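Local coordinates for protein Fe(2+) transporter FeoB (Escherichia coli, PDB 3I8S) that uses GTP binding in its cytosolic domain to drive uptake of ferrous iron across the inner membrane, probably by opening a channel, at residues V93-L98 against V117-L122; N97-L102 against A254-V259; I9-S14 against G59-T64; T105-E110 against D246-C251. All blocks are in the same frame, centred on the assembly; numbering follows the deposited sequence.

Contact 1 (V93-L98 against V117-L122); sequences VDASNL and VALNML
Two donors grip Asp94 OD1, both from Ser96: OG, 2.6 Å from OD1 and on its syn lone pair, and the backbone N, which comes in from above the carboxylate plane and closes an Asx turn. The other oxygen, OD2, takes the nearly straight N-H of Asn97 ND2 at 2.8 Å. With CG anti to the backbone N (chi1 177°), the carboxylate is tied into the turn that leads to helix 98-111. Met121 bends across it at about a right angle, and its CB sits 3.2 Å from Asp94 OD1. Leading into this turn, strand 88-94 runs parallel to strand 115-120, its neighbour in the GTPase sheet; the two are the ends of a beta-alpha-beta crossover. Val93 N donates to Ala118 O at 2.9 Å, almost straight (N-H...O 173°), Val93 O accepts from Asn120 N, and Ala95 N continues the ladder to Asn120 O. On the sheet face of Val93 and Leu119, Val93 CG1 meets Leu119 CD1 at 3.8 Å, and Ala95 CB packs on the same methyl. An alanine in place of Asp94 would remove all three carboxylate bonds and would probably loosen the turn before the helix. Asn120, Met121 and Leu122 belong to the GTP site, in the G4 position of such GTPases, so these backbone bonds and the carboxylate-locked turn are likely to help hold the strand ends beside the nucleotide pocket.

Contact 2 (N97-L102 against A254-V259); sequences NLERNL and AICDVV
No rings meet here, and the one flat group that reaches across is the carboxylate of Glu99, whose OE1 comes to 4.2 Å from Cys256 CB. It stays at the margin: the chain leaves with CG anti to the backbone N (chi1 -177°), and the weight of the contact falls on sulfur and methyls. Cys256 SG, anti to its own carbonyl carbon, points into the turn of helix 98-111 and lies 3.8 Å from Glu99 CA and 3.9 Å from Leu102 CD1. Beside it Leu98 and Val259 cross at about a right angle, with Leu98 CD2 against Val259 CG1 at 3.8 Å. Leu102 CD1 also touches Ile255 CG2, more loosely. The helix segments run closer to antiparallel than to perpendicular, 142° between their directions and 10.3 Å between axes, joining the GTPase domain to the last helix of the cytosolic helical domain. Leu137 of helix 134-141 and Ile132 extend the apolar patch around Ile255 and Val259. No hydrogen bond links the two segments, and Glu99 and Asp257, whose charges would be alike, offer no attraction; cohesion rests on the apolar contacts around the thiol.

Contact 3 (I9-S14 against G59-T64); sequences IGNPNS and GTYSLT
Asn11 lays its amide alongside the ring of Tyr61, with ND2 at the ring edge, 3.7 Å from Tyr61 CD1, and the two planes 81° apart. This is the start of the P-loop meeting the loop that begins with the last glycine of the DLPG (G3) sequence: Gly10 to Ser14 bind GTP, and Gly59 is predicted to. Backbone does most of the joining. Thr60 N donates to Gly10 O at 3.0 Å, in the carbonyl plane and on a lone pair. Gly59, with no side chain to keep the loops apart, brings its CA to 3.3 Å from the same oxygen as a C-H...O contact, and Asn11 CA makes another to Thr60 O. Ile9 CD1 packs on Leu63 CD2 at 4.0 Å. An alanine at Asn11 would lose the amide beside the ring and would probably leave Tyr61 less firmly placed from this side. Tyr61 has further holds: its OH bonds to the OH of Tyr249, and its ring meets that of Tyr103. The P-loop chain folds through a type II beta turn from Asn11 to Ser14, fastened by Ser14 OG, which donates to Asn11 O at 2.8 Å.

Contact 4 (T105-E110 against D246-C251); sequences TLQLLE and DARYQC
This is a steep helix-helix crossing between the two parts of the cytosolic domain: helix 98-111 of the GTPase meets helix 240-259 of the helical domain, the short segments lying 109° apart in direction with axes 11.6 Å apart. Arg248 carries the polar half. Its chain, extended from CG to NE, brings the guanidinium over to Gln107 and Glu110. Gln107 NE2 lies over one guanidinium face, 3.6 Å from Arg248 NH1 and displaced toward the rim, with no hydrogen bond between them. Gln207 OE1 accepts from both Gln107 NE2 and Arg248 NH2, so the two N-H groups share one acceptor, while Gln107 OE1 accepts from Leu63 N and bonds to Thr64 OG1. Glu110 OE1 makes a long salt bridge, 3.9 Å from Arg248 NE and well out of the guanidinium plane, so charge alone acts; the tighter link runs through Tyr177 OH, bonded to Arg248 NE and Glu110 OE2. The apolar half is Leu106 CD2 against Cys251 SG at 3.5 Å, with SG anti to the backbone N. Around the crossing, Leu106 also packs on Leu141 of helix 134-141, Glu110 on Trp203 of helix 198-210, and Thr105 on Val93 of strand 88-94.

How the contacts relate
All four contacts are mostly buried. Contacts 1 and 3 lie at the nucleotide-binding end of the GTPase sheet; contact 1 rests on three backbone hydrogen bonds, contact 3 on one with C-H...O contacts beside it, and they meet where Met121 CE packs on Ser14. Contacts 2 and 4 join the same two helices, 98-111 and 240-259: contact 2 is apolar with an exposed acid at its margin, contact 4 adds a buried arginine, probably charged, and a long salt bridge. Helix 98-111 ties them to the sheet, since Asn101 OD1 probably accepts from Asp94 N of contact 1. Contact 3 reaches contact 4 through Gln107 OE1 and Leu63 N, linking the loop that follows G3 to the domain interface.

Contact 1 (V93-L98 against V117-L122)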
loop_
_atom_site.group_PDB
_atom_site.type_symbol
_atom_site.label_atom_id
_atom_site.label_comp_id
_atom_site.label_asym_id
_atom_site.label_seq_id
_atom_site.Cartn_x
_atom_site.Cartn_y
_atom_site.Cartn_z
ATOM N N VAL A 93 -6.752 7.051 1.338
ATOM C CA VAL A 93 -7.670 6.092 1.933
ATOM C C VAL A 93 -9.005 6.742 2.172
ATOM O O VAL A 93 -9.098 7.770 2.806
ATOM C CB VAL A 93 -7.100 5.510 3.272
ATOM C CG1 VAL A 93 -8.206 4.719 4.081
ATOM C CG2 VAL A 93 -5.842 4.676 2.965
ATOM N N ASP A 94 -10.041 6.167 1.583
ATOM C CA ASP A 94 -11.442 6.587 1.750
ATOM C C ASP A 94 -11.988 6.237 3.161
ATOM O O ASP A 94 -12.306 5.092 3.414
ATOM C CB ASP A 94 -12.281 5.927 0.639
ATOM C CG ASP A 94 -13.781 6.223 0.722
ATOM O OD1 ASP A 94 -14.226 7.018 1.594
ATOM O OD2 ASP A 94 -14.584 5.674 -0.118
ATOM N N ALA A 95 -12.118 7.237 4.052
ATOM C CA ALA A 95 -12.690 7.026 5.401
ATOM C C ALA A 95 -14.085 6.357 5.433
ATOM O O ALA A 95 -14.451 5.709 6.421
ATOM C CB ALA A 95 -12.705 8.352 6.197
ATOM N N SER A 96 -14.870 6.503 4.361
ATOM C CA SER A 96 -16.225 5.994 4.331
ATOM C C SER A 96 -16.279 4.514 3.952
ATOM O O SER A 96 -17.348 3.911 4.006
ATOM C CB SER A 96 -17.111 6.809 3.388
ATOM O OG SER A 96 -16.791 6.639 2.039
ATOM N N ASN A 97 -15.123 3.974 3.579
ATOM C CA ASN A 97 -14.931 2.584 3.173
ATOM C C ASN A 97 -13.588 2.073 3.691
ATOM O O ASN A 97 -12.829 1.387 2.992
ATOM C CB ASN A 97 -15.051 2.437 1.649
ATOM C CG ASN A 97 -16.476 2.695 1.152
ATOM O OD1 ASN A 97 -17.405 1.869 1.373
ATOM N ND2 ASN A 97 -16.676 3.837 0.463
ATOM N N LEU A 98 -13.337 2.377 4.961
ATOM C CA LEU A 98 -12.053 2.102 5.571
ATOM C C LEU A 98 -11.597 0.648 5.483
ATOM O O LEU A 98 -10.462 0.388 5.085
ATOM C CB LEU A 98 -12.103 2.541 7.040
ATOM C CG LEU A 98 -10.770 2.459 7.775
ATOM C CD1 LEU A 98 -9.672 3.311 7.131
ATOM C CD2 LEU A 98 -10.993 2.812 9.264
ATOM N N VAL A 117 -0.419 7.823 5.152
ATOM C CA VAL A 117 -1.846 7.694 4.775
ATOM C C VAL A 117 -2.497 9.051 4.739
ATOM O O VAL A 117 -2.456 9.823 5.742
ATOM C CB VAL A 117 -2.636 6.736 5.704
ATOM C CG1 VAL A 117 -4.127 6.844 5.515
ATOM C CG2 VAL A 117 -2.112 5.329 5.555
ATOM N N ALA A 118 -3.144 9.344 3.622
ATOM C CA ALA A 118 -3.990 10.533 3.546
ATOM C C ALA A 118 -5.448 10.080 3.607
ATOM O O ALA A 118 -5.963 9.497 2.644
ATOM C CB ALA A 118 -3.726 11.321 2.298
ATOM N N LEU A 119 -6.091 10.419 4.718
ATOM C CA LEU A 119 -7.458 10.022 4.990
ATOM C C LEU A 119 -8.424 11.051 4.441
ATOM O O LEU A 119 -8.507 12.220 4.912
ATOM C CB LEU A 119 -7.646 9.742 6.489
ATOM C CG LEU A 119 -8.876 8.973 6.955
ATOM C CD1 LEU A 119 -8.919 7.514 6.483
ATOM C CD2 LEU A 119 -8.982 8.999 8.500
ATOM N N ASN A 120 -9.175 10.575 3.442
ATOM C CA ASN A 120 -10.112 11.351 2.663
ATOM C C ASN A 120 -11.593 11.010 2.914
ATOM O O ASN A 120 -11.914 10.058 3.605
ATOM C CB ASN A 120 -9.811 11.039 1.171
ATOM C CG ASN A 120 -9.692 12.244 0.355
ATOM O OD1 ASN A 120 -10.024 13.353 0.789
ATOM N ND2 ASN A 120 -9.201 12.068 -0.854
ATOM N N MET A 121 -12.502 11.768 2.289
ATOM C CA MET A 121 -13.952 11.556 2.421
ATOM C C MET A 121 -14.440 11.565 3.866
ATOM O O MET A 121 -15.351 10.834 4.241
ATOM C CB MET A 121 -14.370 10.245 1.732
ATOM C CG MET A 121 -13.720 9.999 0.376
ATOM S SD MET A 121 -14.124 11.263 -0.843
ATOM C CE MET A 121 -13.312 10.672 -2.322
ATOM N N LEU A 122 -13.810 12.416 4.676
ATOM C CA LEU A 122 -14.179 12.602 6.067
ATOM C C LEU A 122 -15.628 13.098 6.248
ATOM O O LEU A 122 -16.321 12.727 7.191
ATOM C CB LEU A 122 -13.231 13.639 6.668
ATOM C CG LEU A 122 -11.756 13.244 6.604
ATOM C CD1 LEU A 122 -10.875 14.450 7.031
ATOM C CD2 LEU A 122 -11.561 12.049 7.491
#

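Contact 2 (N97-L102 against A254-V259)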
loop_
_atom_site.group_PDB
_atom_site.type_symbol
_atom_site.label_atom_id
_atom_site.label_comp_id
_atom_site.label_asym_id
_atom_site.label_seq_id
_atom_site.Cartn_x
_atom_site.Cartn_y
_atom_site.Cartn_z
ATOM N N ASN A 97 -15.123 3.974 3.579
ATOM C CA ASN A 97 -14.931 2.584 3.173
ATOM C C ASN A 97 -13.588 2.073 3.691
ATOM O O ASN A 97 -12.829 1.387 2.992
ATOM C CB ASN A 97 -15.051 2.437 1.649
ATOM C CG ASN A 97 -16.476 2.695 1.152
ATOM O OD1 ASN A 97 -17.405 1.869 1.373
ATOM N ND2 ASN A 97 -16.676 3.837 0.463
ATOM N N LEU A 98 -13.337 2.377 4.961
ATOM C CA LEU A 98 -12.053 2.102 5.571
ATOM C C LEU A 98 -11.597 0.648 5.483
ATOM O O LEU A 98 -10.462 0.388 5.085
ATOM C CB LEU A 98 -12.103 2.541 7.040
ATOM C CG LEU A 98 -10.770 2.459 7.775
ATOM C CD1 LEU A 98 -9.672 3.311 7.131
ATOM C CD2 LEU A 98 -10.993 2.812 9.264
ATOM N N GLU A 99 -12.466 -0.288 5.878
ATOM C CA GLU A 99 -12.100 -1.714 5.969
ATOM C C GLU A 99 -11.649 -2.218 4.593
ATOM O O GLU A 99 -10.572 -2.805 4.434
ATOM C CB GLU A 99 -13.235 -2.568 6.573
ATOM C CG GLU A 99 -12.865 -4.056 6.750
ATOM C CD GLU A 99 -13.602 -4.790 7.883
ATOM O OE1 GLU A 99 -14.432 -4.179 8.610
ATOM O OE2 GLU A 99 -13.352 -6.004 8.035
ATOM N N ARG A 100 -12.442 -1.880 3.578
ATOM C CA ARG A 100 -12.126 -2.208 2.186
ATOM C C ARG A 100 -10.806 -1.581 1.757
ATOM O O ARG A 100 -9.911 -2.241 1.157
ATOM C CB ARG A 100 -13.235 -1.701 1.240
ATOM C CG ARG A 100 -12.922 -1.946 -0.259
ATOM C CD ARG A 100 -14.130 -1.801 -1.128
ATOM N NE ARG A 100 -13.956 -2.425 -2.444
ATOM C CZ ARG A 100 -14.912 -3.100 -3.098
ATOM N NH1 ARG A 100 -16.115 -3.307 -2.566
ATOM N NH2 ARG A 100 -14.658 -3.605 -4.306
ATOM N N ASN A 101 -10.676 -0.292 2.032
ATOM C CA ASN A 101 -9.495 0.441 1.581
ATOM C C ASN A 101 -8.198 -0.009 2.252
ATOM O O ASN A 101 -7.105 0.121 1.663
ATOM C CB ASN A 101 -9.646 1.958 1.789
ATOM C CG ASN A 101 -10.482 2.630 0.699
ATOM O OD1 ASN A 101 -10.030 3.599 0.088
ATOM N ND2 ASN A 101 -11.707 2.117 0.442
ATOM N N LEU A 102 -8.302 -0.530 3.480
ATOM C CA LEU A 102 -7.114 -0.904 4.210
ATOM C C LEU A 102 -6.411 -2.175 3.651
ATOM O O LEU A 102 -5.292 -2.493 4.061
ATOM C CB LEU A 102 -7.415 -1.069 5.712
ATOM C CG LEU A 102 -7.499 0.249 6.513
ATOM C CD1 LEU A 102 -7.895 -0.091 8.002
ATOM C CD2 LEU A 102 -6.200 1.041 6.428
ATOM N N ALA A 254 -9.782 -6.244 13.133
ATOM C CA ALA A 254 -9.390 -5.904 14.508
ATOM C C ALA A 254 -9.070 -4.410 14.638
ATOM O O ALA A 254 -9.460 -3.771 15.608
ATOM C CB ALA A 254 -8.172 -6.789 14.917
ATOM N N ILE A 255 -8.362 -3.862 13.648
ATOM C CA ILE A 255 -8.076 -2.415 13.543
ATOM C C ILE A 255 -9.366 -1.605 13.460
ATOM O O ILE A 255 -9.603 -0.679 14.234
ATOM C CB ILE A 255 -7.132 -2.096 12.289
ATOM C CG1 ILE A 255 -5.772 -2.732 12.477
ATOM C CG2 ILE A 255 -6.959 -0.571 12.074
ATOM C CD1 ILE A 255 -4.809 -2.578 11.233
ATOM N N CYS A 256 -10.236 -2.010 12.569
ATOM C CA CYS A 256 -11.434 -1.266 12.358
ATOM C C CYS A 256 -12.380 -1.280 13.544
ATOM O O CYS A 256 -13.082 -0.294 13.768
ATOM C CB CYS A 256 -12.135 -1.723 11.105
ATOM S SG CYS A 256 -11.229 -1.219 9.676
ATOM N N ASP A 257 -12.372 -2.361 14.308
ATOM C CA ASP A 257 -13.171 -2.448 15.525
ATOM C C ASP A 257 -12.808 -1.358 16.533
ATOM O O ASP A 257 -13.667 -0.893 17.237
ATOM C CB ASP A 257 -12.995 -3.791 16.233
ATOM C CG ASP A 257 -13.794 -4.915 15.590
ATOM O OD1 ASP A 257 -14.595 -4.628 14.670
ATOM O OD2 ASP A 257 -13.602 -6.092 16.018
ATOM N N VAL A 258 -11.534 -0.989 16.596
ATOM C CA VAL A 258 -11.047 0.043 17.495
ATOM C C VAL A 258 -11.205 1.440 16.919
ATOM O O VAL A 258 -11.651 2.371 17.593
ATOM C CB VAL A 258 -9.549 -0.194 17.812
ATOM C CG1 VAL A 258 -8.982 0.951 18.631
ATOM C CG2 VAL A 258 -9.361 -1.545 18.570
ATOM N N VAL A 259 -10.819 1.564 15.657
ATOM C CA VAL A 259 -10.627 2.842 14.987
ATOM C C VAL A 259 -11.903 3.509 14.458
ATOM O O VAL A 259 -11.982 4.733 14.424
ATOM C CB VAL A 259 -9.595 2.600 13.853
ATOM C CG1 VAL A 259 -9.639 3.603 12.766
ATOM C CG2 VAL A 259 -8.192 2.421 14.526
#

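Contact 3 (I9-S14 against G59-T64)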
loop_
_atom_site.group_PDB
_atom_site.type_symbol
_atom_site.label_atom_id
_atom_site.label_comp_id
_atom_site.label_asym_id
_atom_site.label_seq_id
_atom_site.Cartn_x
_atom_site.Cartn_y
_atom_site.Cartn_z
ATOM N N ILE A 9 -1.128 6.418 -4.435
ATOM C CA ILE A 9 -1.769 5.134 -4.634
ATOM C C ILE A 9 -2.998 5.034 -3.742
ATOM O O ILE A 9 -2.975 5.480 -2.582
ATOM C CB ILE A 9 -0.834 3.945 -4.303
ATOM C CG1 ILE A 9 -1.488 2.643 -4.875
ATOM C CG2 ILE A 9 -0.441 3.997 -2.812
ATOM C CD1 ILE A 9 -0.598 1.406 -4.974
ATOM N N GLY A 10 -4.043 4.457 -4.311
ATOM C CA GLY A 10 -5.256 4.211 -3.593
ATOM C C GLY A 10 -6.225 3.410 -4.406
ATOM O O GLY A 10 -5.972 3.085 -5.556
ATOM N N ASN A 11 -7.386 3.158 -3.824
ATOM C CA ASN A 11 -8.431 2.448 -4.499
ATOM C C ASN A 11 -9.073 3.365 -5.571
ATOM O O ASN A 11 -8.901 4.575 -5.546
ATOM C CB ASN A 11 -9.526 2.013 -3.514
ATOM C CG ASN A 11 -9.110 0.785 -2.631
ATOM O OD1 ASN A 11 -7.979 0.650 -2.142
ATOM N ND2 ASN A 11 -10.035 -0.073 -2.449
ATOM N N PRO A 12 -9.836 2.768 -6.481
ATOM C CA PRO A 12 -10.587 3.568 -7.466
ATOM C C PRO A 12 -11.511 4.535 -6.777
ATOM O O PRO A 12 -12.109 4.183 -5.760
ATOM C CB PRO A 12 -11.363 2.525 -8.234
ATOM C CG PRO A 12 -10.540 1.322 -8.142
ATOM C CD PRO A 12 -10.030 1.332 -6.711
ATOM N N ASN A 13 -11.662 5.743 -7.314
ATOM C CA ASN A 13 -12.628 6.713 -6.737
ATOM C C ASN A 13 -12.456 6.954 -5.218
ATOM O O ASN A 13 -13.422 7.004 -4.458
ATOM C CB ASN A 13 -14.066 6.353 -7.047
ATOM C CG ASN A 13 -14.973 7.517 -6.852
ATOM O OD1 ASN A 13 -14.572 8.657 -7.150
ATOM N ND2 ASN A 13 -16.170 7.283 -6.313
ATOM N N SER A 14 -11.206 7.059 -4.817
ATOM C CA SER A 14 -10.813 7.268 -3.410
ATOM C C SER A 14 -10.471 8.713 -3.099
ATOM O O SER A 14 -10.120 9.026 -1.954
ATOM C CB SER A 14 -9.651 6.368 -3.025
ATOM O OG SER A 14 -8.479 6.639 -3.775
ATOM N N GLY A 59 -5.655 3.394 -9.984
ATOM C CA GLY A 59 -6.417 2.960 -8.813
ATOM C C GLY A 59 -6.455 1.453 -8.756
ATOM O O GLY A 59 -6.591 0.794 -9.780
ATOM N N THR A 60 -6.359 0.907 -7.538
ATOM C CA THR A 60 -6.327 -0.519 -7.334
ATOM C C THR A 60 -6.790 -0.906 -5.907
ATOM O O THR A 60 -6.583 -0.144 -4.976
ATOM C CB THR A 60 -4.905 -1.127 -7.631
ATOM O OG1 THR A 60 -5.014 -2.547 -7.703
ATOM C CG2 THR A 60 -3.841 -0.732 -6.582
ATOM N N TYR A 61 -7.413 -2.084 -5.807
ATOM C CA TYR A 61 -7.849 -2.649 -4.532
ATOM C C TYR A 61 -6.670 -3.334 -3.806
ATOM O O TYR A 61 -6.638 -3.394 -2.587
ATOM C CB TYR A 61 -9.003 -3.646 -4.747
ATOM C CG TYR A 61 -9.326 -4.405 -3.491
ATOM C CD1 TYR A 61 -9.943 -3.784 -2.412
ATOM C CD2 TYR A 61 -9.017 -5.772 -3.382
ATOM C CE1 TYR A 61 -10.211 -4.491 -1.233
ATOM C CE2 TYR A 61 -9.260 -6.461 -2.215
ATOM C CZ TYR A 61 -9.888 -5.846 -1.171
ATOM O OH TYR A 61 -10.110 -6.581 -0.024
ATOM N N SER A 62 -5.698 -3.832 -4.583
ATOM C CA SER A 62 -4.585 -4.586 -4.053
ATOM C C SER A 62 -3.394 -4.564 -5.013
ATOM O O SER A 62 -3.489 -4.008 -6.099
ATOM C CB SER A 62 -4.987 -6.039 -3.772
ATOM O OG SER A 62 -4.954 -6.838 -4.936
ATOM N N LEU A 63 -2.312 -5.201 -4.589
ATOM C CA LEU A 63 -1.130 -5.388 -5.411
ATOM C C LEU A 63 -1.045 -6.839 -5.897
ATOM O O LEU A 63 -0.027 -7.249 -6.486
ATOM C CB LEU A 63 0.118 -5.025 -4.599
ATOM C CG LEU A 63 0.218 -3.555 -4.160
ATOM C CD1 LEU A 63 1.537 -3.250 -3.488
ATOM C CD2 LEU A 63 -0.043 -2.570 -5.256
ATOM N N THR A 64 -2.121 -7.600 -5.719
ATOM C CA THR A 64 -2.125 -9.029 -5.960
ATOM C C THR A 64 -2.664 -9.387 -7.333
ATOM O O THR A 64 -3.679 -8.831 -7.763
ATOM C CB THR A 64 -2.977 -9.742 -4.882
ATOM O OG1 THR A 64 -2.361 -9.532 -3.607
ATOM C CG2 THR A 64 -3.098 -11.215 -5.203
#

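Contact 4 (T105-E110 against D246-C251)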
loop_
_atom_site.group_PDB
_atom_site.type_symbol
_atom_site.label_atom_id
_atom_site.label_comp_id
_atom_site.label_asym_id
_atom_site.label_seq_id
_atom_site.Cartn_x
_atom_site.Cartn_y
_atom_site.Cartn_z
ATOM N N THR A 105 -3.509 -0.749 1.822
ATOM C CA THR A 105 -2.623 -0.195 2.813
ATOM C C THR A 105 -1.735 -1.258 3.489
ATOM O O THR A 105 -0.505 -1.086 3.595
ATOM C CB THR A 105 -3.424 0.568 3.886
ATOM O OG1 THR A 105 -4.462 1.376 3.285
ATOM C CG2 THR A 105 -2.457 1.423 4.695
ATOM N N LEU A 106 -2.348 -2.330 3.942
ATOM C CA LEU A 106 -1.599 -3.401 4.604
ATOM C C LEU A 106 -0.572 -4.001 3.675
ATOM O O LEU A 106 0.500 -4.339 4.106
ATOM C CB LEU A 106 -2.477 -4.461 5.218
ATOM C CG LEU A 106 -2.725 -4.236 6.728
ATOM C CD1 LEU A 106 -3.249 -2.868 7.027
ATOM C CD2 LEU A 106 -3.656 -5.358 7.306
ATOM N N GLN A 107 -0.898 -4.152 2.386
ATOM C CA GLN A 107 0.082 -4.673 1.431
ATOM C C GLN A 107 1.291 -3.758 1.334
ATOM O O GLN A 107 2.421 -4.238 1.316
ATOM C CB GLN A 107 -0.536 -4.888 0.041
ATOM C CG GLN A 107 -1.673 -5.905 0.021
ATOM C CD GLN A 107 -1.502 -7.007 -1.047
ATOM O OE1 GLN A 107 -1.860 -6.828 -2.223
ATOM N NE2 GLN A 107 -0.947 -8.143 -0.631
ATOM N N LEU A 108 1.063 -2.451 1.258
ATOM C CA LEU A 108 2.141 -1.456 1.175
ATOM C C LEU A 108 3.016 -1.520 2.411
ATOM O O LEU A 108 4.229 -1.530 2.301
ATOM C CB LEU A 108 1.623 -0.030 1.043
ATOM C CG LEU A 108 0.718 0.212 -0.139
ATOM C CD1 LEU A 108 0.204 1.594 0.004
ATOM C CD2 LEU A 108 1.519 -0.015 -1.408
ATOM N N LEU A 109 2.385 -1.622 3.574
ATOM C CA LEU A 109 3.117 -1.650 4.849
ATOM C C LEU A 109 3.949 -2.937 4.991
ATOM O O LEU A 109 5.067 -2.917 5.511
ATOM C CB LEU A 109 2.089 -1.505 5.997
ATOM C CG LEU A 109 1.403 -0.135 6.062
ATOM C CD1 LEU A 109 0.270 -0.136 7.113
ATOM C CD2 LEU A 109 2.418 0.943 6.328
ATOM N N GLU A 110 3.405 -4.048 4.525
ATOM C CA GLU A 110 4.128 -5.316 4.540
ATOM C C GLU A 110 5.371 -5.319 3.632
ATOM O O GLU A 110 6.358 -6.010 3.925
ATOM C CB GLU A 110 3.224 -6.469 4.162
ATOM C CG GLU A 110 2.218 -6.820 5.182
ATOM C CD GLU A 110 1.680 -8.205 4.967
ATOM O OE1 GLU A 110 1.045 -8.471 3.909
ATOM O OE2 GLU A 110 1.933 -9.037 5.833
ATOM N N ASP A 246 -7.093 -14.825 5.105
ATOM C CA ASP A 246 -7.893 -14.717 6.322
ATOM C C ASP A 246 -7.097 -13.945 7.398
ATOM O O ASP A 246 -7.655 -13.102 8.090
ATOM C CB ASP A 246 -8.336 -16.111 6.829
ATOM C CG ASP A 246 -9.609 -16.641 6.119
ATOM O OD1 ASP A 246 -10.355 -15.846 5.502
ATOM O OD2 ASP A 246 -9.890 -17.867 6.198
ATOM N N ALA A 247 -5.792 -14.211 7.500
ATOM C CA ALA A 247 -4.924 -13.459 8.436
ATOM C C ALA A 247 -5.034 -11.948 8.145
ATOM O O ALA A 247 -5.171 -11.136 9.054
ATOM C CB ALA A 247 -3.465 -13.915 8.350
ATOM N N ARG A 248 -4.994 -11.586 6.863
ATOM C CA ARG A 248 -5.092 -10.168 6.468
ATOM C C ARG A 248 -6.407 -9.557 6.856
ATOM O O ARG A 248 -6.442 -8.516 7.507
ATOM C CB ARG A 248 -4.827 -9.990 4.965
ATOM C CG ARG A 248 -3.411 -10.308 4.621
ATOM C CD ARG A 248 -3.187 -10.470 3.106
ATOM N NE ARG A 248 -1.810 -10.841 2.847
ATOM C CZ ARG A 248 -1.364 -11.204 1.644
ATOM N NH1 ARG A 248 -2.196 -11.242 0.619
ATOM N NH2 ARG A 248 -0.095 -11.521 1.481
ATOM N N TYR A 249 -7.503 -10.223 6.521
ATOM C CA TYR A 249 -8.801 -9.694 6.872
ATOM C C TYR A 249 -9.017 -9.637 8.398
ATOM O O TYR A 249 -9.621 -8.688 8.912
ATOM C CB TYR A 249 -9.876 -10.455 6.110
ATOM C CG TYR A 249 -9.856 -10.110 4.593
ATOM C CD1 TYR A 249 -10.189 -8.832 4.146
ATOM C CD2 TYR A 249 -9.480 -11.042 3.634
ATOM C CE1 TYR A 249 -10.193 -8.497 2.770
ATOM C CE2 TYR A 249 -9.484 -10.728 2.254
ATOM C CZ TYR A 249 -9.844 -9.448 1.819
ATOM O OH TYR A 249 -9.829 -9.122 0.446
ATOM N N GLN A 250 -8.506 -10.628 9.130
ATOM C CA GLN A 250 -8.610 -10.626 10.600
ATOM C C GLN A 250 -7.948 -9.374 11.162
ATOM O O GLN A 250 -8.470 -8.686 12.057
ATOM C CB GLN A 250 -7.906 -11.841 11.222
ATOM C CG GLN A 250 -8.069 -11.890 12.760
ATOM C CD GLN A 250 -7.092 -12.832 13.470
ATOM O OE1 GLN A 250 -7.348 -13.278 14.590
ATOM N NE2 GLN A 250 -5.965 -13.093 12.845
ATOM N N CYS A 251 -6.757 -9.097 10.655
ATOM C CA CYS A 251 -5.976 -7.962 11.076
ATOM C C CYS A 251 -6.742 -6.642 10.875
ATOM O O CYS A 251 -6.864 -5.798 11.794
ATOM C CB CYS A 251 -4.671 -7.938 10.299
ATOM S SG CYS A 251 -3.702 -6.484 10.661
#